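Local coordinates for protein pectate lyase (Bacillus, PDB 3VMV) that probably cleaves the polygalacturonate chains of pectate as a polysaccharide lyase of family 1, built as a right-handed parallel beta-helix, at residues I165-N170 and H197-N202. Residues are numbered along the deposited sequence; the frame is centred on the assembly and turned at random.
Sequences ITVSWN and HHNYFN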
ATOM      1  N   ILE A 165       3.455   0.124  -9.087  1.00 11.09           N
ATOM      2  CA  ILE A 165       3.190  -0.562  -7.826  1.00 10.39           C
ATOM      3  C   ILE A 165       1.734  -1.003  -7.839  1.00  8.90           C
ATOM      4  O   ILE A 165       0.868  -0.208  -8.242  1.00  9.32           O
ATOM      5  CB  ILE A 165       3.427   0.392  -6.665  1.00 11.57           C
ATOM      6  CG1 ILE A 165       4.813   1.032  -6.819  1.00 19.26           C
ATOM      7  CG2 ILE A 165       3.241  -0.343  -5.311  1.00 12.19           C
ATOM      8  CD1 ILE A 165       5.186   2.007  -5.767  1.00 26.86           C
ATOM      9  N   THR A 166       1.473  -2.258  -7.453  1.00  9.78           N
ATOM     10  CA  THR A 166       0.094  -2.739  -7.307  1.00  7.81           C
ATOM     11  C   THR A 166      -0.129  -3.229  -5.901  1.00  8.30           C
ATOM     12  O   THR A 166       0.656  -4.034  -5.405  1.00  9.25           O
ATOM     13  CB  THR A 166      -0.203  -3.853  -8.292  1.00  9.04           C
ATOM     14  OG1 THR A 166      -0.240  -3.318  -9.618  1.00 11.00           O
ATOM     15  CG2 THR A 166      -1.582  -4.482  -8.024  1.00 10.91           C
ATOM     16  N   VAL A 167      -1.203  -2.745  -5.293  1.00  9.64           N
ATOM     17  CA  VAL A 167      -1.600  -3.079  -3.943  1.00  8.49           C
ATOM     18  C   VAL A 167      -2.970  -3.742  -4.095  1.00  8.77           C
ATOM     19  O   VAL A 167      -3.957  -3.063  -4.427  1.00  9.38           O
ATOM     20  CB  VAL A 167      -1.740  -1.791  -3.149  1.00  9.30           C
ATOM     21  CG1 VAL A 167      -2.264  -2.033  -1.716  1.00 10.48           C
ATOM     22  CG2 VAL A 167      -0.362  -1.084  -3.106  1.00 11.02           C
ATOM     23  N   SER A 168      -3.003  -5.040  -3.870  1.00  7.80           N
ATOM     24  CA  SER A 168      -4.200  -5.826  -4.181  1.00  8.10           C
ATOM     25  C   SER A 168      -4.572  -6.801  -3.090  1.00  8.98           C
ATOM     26  O   SER A 168      -3.722  -7.426  -2.466  1.00  8.97           O
ATOM     27  CB  SER A 168      -3.976  -6.562  -5.512  1.00 10.45           C
ATOM     28  OG  SER A 168      -2.854  -7.429  -5.465  1.00 11.51           O
ATOM     29  N   TRP A 169      -5.878  -6.991  -2.904  1.00  8.35           N
ATOM     30  CA  TRP A 169      -6.378  -8.076  -2.042  1.00  8.92           C
ATOM     31  C   TRP A 169      -5.929  -8.004  -0.584  1.00  9.77           C
ATOM     32  O   TRP A 169      -5.880  -9.017   0.084  1.00 11.56           O
ATOM     33  CB  TRP A 169      -6.045  -9.474  -2.626  1.00  8.78           C
ATOM     34  CG  TRP A 169      -6.743  -9.678  -3.970  1.00  8.19           C
ATOM     35  CD1 TRP A 169      -6.160  -9.646  -5.221  1.00 10.86           C
ATOM     36  CD2 TRP A 169      -8.134 -10.009  -4.167  1.00 10.32           C
ATOM     37  NE1 TRP A 169      -7.124  -9.946  -6.180  1.00 12.60           N
ATOM     38  CE2 TRP A 169      -8.333 -10.147  -5.566  1.00 11.84           C
ATOM     39  CE3 TRP A 169      -9.224 -10.185  -3.300  1.00 10.24           C
ATOM     40  CZ2 TRP A 169      -9.596 -10.462  -6.127  1.00 11.00           C
ATOM     41  CZ3 TRP A 169     -10.479 -10.519  -3.862  1.00 11.97           C
ATOM     42  CH2 TRP A 169     -10.630 -10.644  -5.269  1.00 12.23           C
ATOM     43  N   ASN A 170      -5.601  -6.805  -0.099  1.00  9.14           N
ATOM     44  CA  ASN A 170      -5.143  -6.684   1.277  1.00  7.61           C
ATOM     45  C   ASN A 170      -6.247  -6.211   2.171  1.00  9.68           C
ATOM     46  O   ASN A 170      -7.243  -5.649   1.698  1.00 10.63           O
ATOM     47  CB  ASN A 170      -4.022  -5.632   1.372  1.00  8.36           C
ATOM     48  CG  ASN A 170      -2.848  -5.929   0.448  1.00  8.40           C
ATOM     49  OD1 ASN A 170      -2.045  -6.819   0.732  1.00  8.69           O
ATOM     50  ND2 ASN A 170      -2.696  -5.124  -0.626  1.00  8.50           N
ATOM     51  N   HIS A 197      -6.465  -2.398  -5.930  1.00  7.95           N
ATOM     52  CA  HIS A 197      -7.704  -3.103  -6.252  1.00  9.11           C
ATOM     53  C   HIS A 197      -8.001  -4.230  -5.306  1.00  7.57           C
ATOM     54  O   HIS A 197      -7.113  -4.889  -4.758  1.00  8.00           O
ATOM     55  CB  HIS A 197      -7.709  -3.570  -7.750  1.00  7.68           C
ATOM     56  CG  HIS A 197      -6.854  -4.759  -8.038  1.00  8.43           C
ATOM     57  ND1 HIS A 197      -7.334  -6.056  -7.971  1.00 11.26           N
ATOM     58  CD2 HIS A 197      -5.550  -4.861  -8.401  1.00  9.38           C
ATOM     59  CE1 HIS A 197      -6.355  -6.895  -8.288  1.00 12.30           C
ATOM     60  NE2 HIS A 197      -5.262  -6.192  -8.546  1.00 11.41           N
ATOM     61  N   HIS A 198      -9.295  -4.439  -5.073  1.00  9.59           N
ATOM     62  CA  HIS A 198      -9.766  -5.535  -4.219  1.00  9.41           C
ATOM     63  C   HIS A 198      -9.236  -5.508  -2.807  1.00  8.14           C
ATOM     64  O   HIS A 198      -9.075  -6.539  -2.189  1.00  9.13           O
ATOM     65  CB  HIS A 198      -9.541  -6.893  -4.894  1.00 10.58           C
ATOM     66  CG  HIS A 198     -10.412  -7.103  -6.091  1.00  9.58           C
ATOM     67  ND1 HIS A 198     -10.015  -6.775  -7.373  1.00 10.77           N
ATOM     68  CD2 HIS A 198     -11.693  -7.531  -6.185  1.00 11.23           C
ATOM     69  CE1 HIS A 198     -11.001  -7.056  -8.213  1.00  9.49           C
ATOM     70  NE2 HIS A 198     -12.023  -7.527  -7.519  1.00 11.03           N
ATOM     71  N   ASN A 199      -8.981  -4.314  -2.292  1.00  9.04           N
ATOM     72  CA  ASN A 199      -8.630  -4.213  -0.875  1.00  9.13           C
ATOM     73  C   ASN A 199      -9.851  -3.917  -0.029  1.00  9.11           C
ATOM     74  O   ASN A 199     -10.836  -3.326  -0.504  1.00  8.87           O
ATOM     75  CB  ASN A 199      -7.623  -3.066  -0.646  1.00  8.11           C
ATOM     76  CG  ASN A 199      -6.344  -3.238  -1.457  1.00  7.80           C
ATOM     77  OD1 ASN A 199      -5.486  -4.056  -1.137  1.00  9.35           O
ATOM     78  ND2 ASN A 199      -6.234  -2.475  -2.573  1.00  7.99           N
ATOM     79  N   TYR A 200      -9.730  -4.251   1.247  1.00  9.26           N
ATOM     80  CA  TYR A 200     -10.697  -3.872   2.260  1.00  7.93           C
ATOM     81  C   TYR A 200     -10.068  -2.765   3.098  1.00 11.36           C
ATOM     82  O   TYR A 200      -8.972  -2.975   3.666  1.00 11.69           O
ATOM     83  CB  TYR A 200     -10.903  -5.076   3.159  1.00 10.67           C
ATOM     84  CG  TYR A 200     -11.984  -5.000   4.208  1.00 11.82           C
ATOM     85  CD1 TYR A 200     -13.261  -4.498   3.919  1.00 13.01           C
ATOM     86  CD2 TYR A 200     -11.757  -5.493   5.491  1.00 14.49           C
ATOM     87  CE1 TYR A 200     -14.255  -4.490   4.885  1.00 13.17           C
ATOM     88  CE2 TYR A 200     -12.758  -5.468   6.444  1.00 14.38           C
ATOM     89  CZ  TYR A 200     -13.988  -5.002   6.136  1.00 13.22           C
ATOM     90  OH  TYR A 200     -15.020  -4.988   7.078  1.00 18.87           O
ATOM     91  N   PHE A 201     -10.722  -1.602   3.124  1.00  9.19           N
ATOM     92  CA  PHE A 201     -10.259  -0.443   3.904  1.00  8.70           C
ATOM     93  C   PHE A 201     -11.291  -0.208   4.985  1.00 10.52           C
ATOM     94  O   PHE A 201     -12.359   0.313   4.699  1.00 12.10           O
ATOM     95  CB  PHE A 201     -10.176   0.780   2.990  1.00  9.32           C
ATOM     96  CG  PHE A 201      -9.186   0.639   1.832  1.00  7.99           C
ATOM     97  CD1 PHE A 201      -7.813   0.473   2.052  1.00 11.00           C
ATOM     98  CD2 PHE A 201      -9.620   0.749   0.515  1.00  8.72           C
ATOM     99  CE1 PHE A 201      -6.928   0.386   0.965  1.00  9.38           C
ATOM    100  CE2 PHE A 201      -8.748   0.725  -0.569  1.00 10.36           C
ATOM    101  CZ  PHE A 201      -7.384   0.512  -0.350  1.00 10.20           C
ATOM    102  N   ASN A 202     -11.021  -0.570   6.238  1.00 10.45           N
ATOM    103  CA  ASN A 202     -12.091  -0.621   7.235  1.00 11.01           C
ATOM    104  C   ASN A 202     -11.646  -0.030   8.588  1.00 11.50           C
ATOM    105  O   ASN A 202     -10.595  -0.381   9.108  1.00 11.81           O
ATOM    106  CB  ASN A 202     -12.499  -2.093   7.425  1.00 13.76           C
ATOM    107  CG  ASN A 202     -13.483  -2.273   8.539  1.00 14.20           C
ATOM    108  OD1 ASN A 202     -14.565  -1.688   8.515  1.00 15.24           O
ATOM    109  ND2 ASN A 202     -13.137  -3.117   9.499  1.00 15.90           N
TER
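Two asparagines, Asn170 and Asn199, lie side by side, pointing the same way, at the same bend of successive coils with their amide planes only 7° apart, which identifies an asparagine stack of the parallel beta-helix. Equivalent backbone shapes precede them: Trp169 and His198 both have positive phi where the strand turns. The shared first torsion, CG anti to the carbonyl carbon, sets the two amides in register, and Asn199 OD1 is gripped twice, by Asn170 N at 2.9 Å and by Asn170 ND2 at 3.0 Å. Asn199 ND2, in turn, gives a nearly straight bond (170°) to Val167 O, approaching from above the carbonyl plane, while His197 N takes the same oxygen at 3.0 Å. The pattern continues to the neighbouring coils, since Asn170 OD1 accepts from Asn137 N and Asn170 ND2 donates to Ile134 O, while Asn221 OD1 receives Asn199 N. Before the bend, Ser168 and His197 form a parallel bridge; Ser168 CB lies over a face of the His197 imidazole, 3.7 Å from its centroid, and Ser168 OG is hydrogen-bonded to Asp135 OD1 and Trp133 NE1.

At the bend itself, Trp169 and His198 make an offset stack with planes 13° apart. His198 CB rests over the middle of the indole six-membered ring, 3.4 Å from its centroid, and the imidazole lies over the rim of that ring, His198 CD2 3.4 Å from Trp169 CH2. His136 stacks with Trp169 as well, and helix 309-319 touches it through Ser315 and His319. An alanine in place of Trp169 would probably uncover this face of the His198 imidazole and leave a gap beside the helix. In-plane at the imidazole edges, His197 ND1 and His198 ND1 share one hydrogen bond of 2.8 Å.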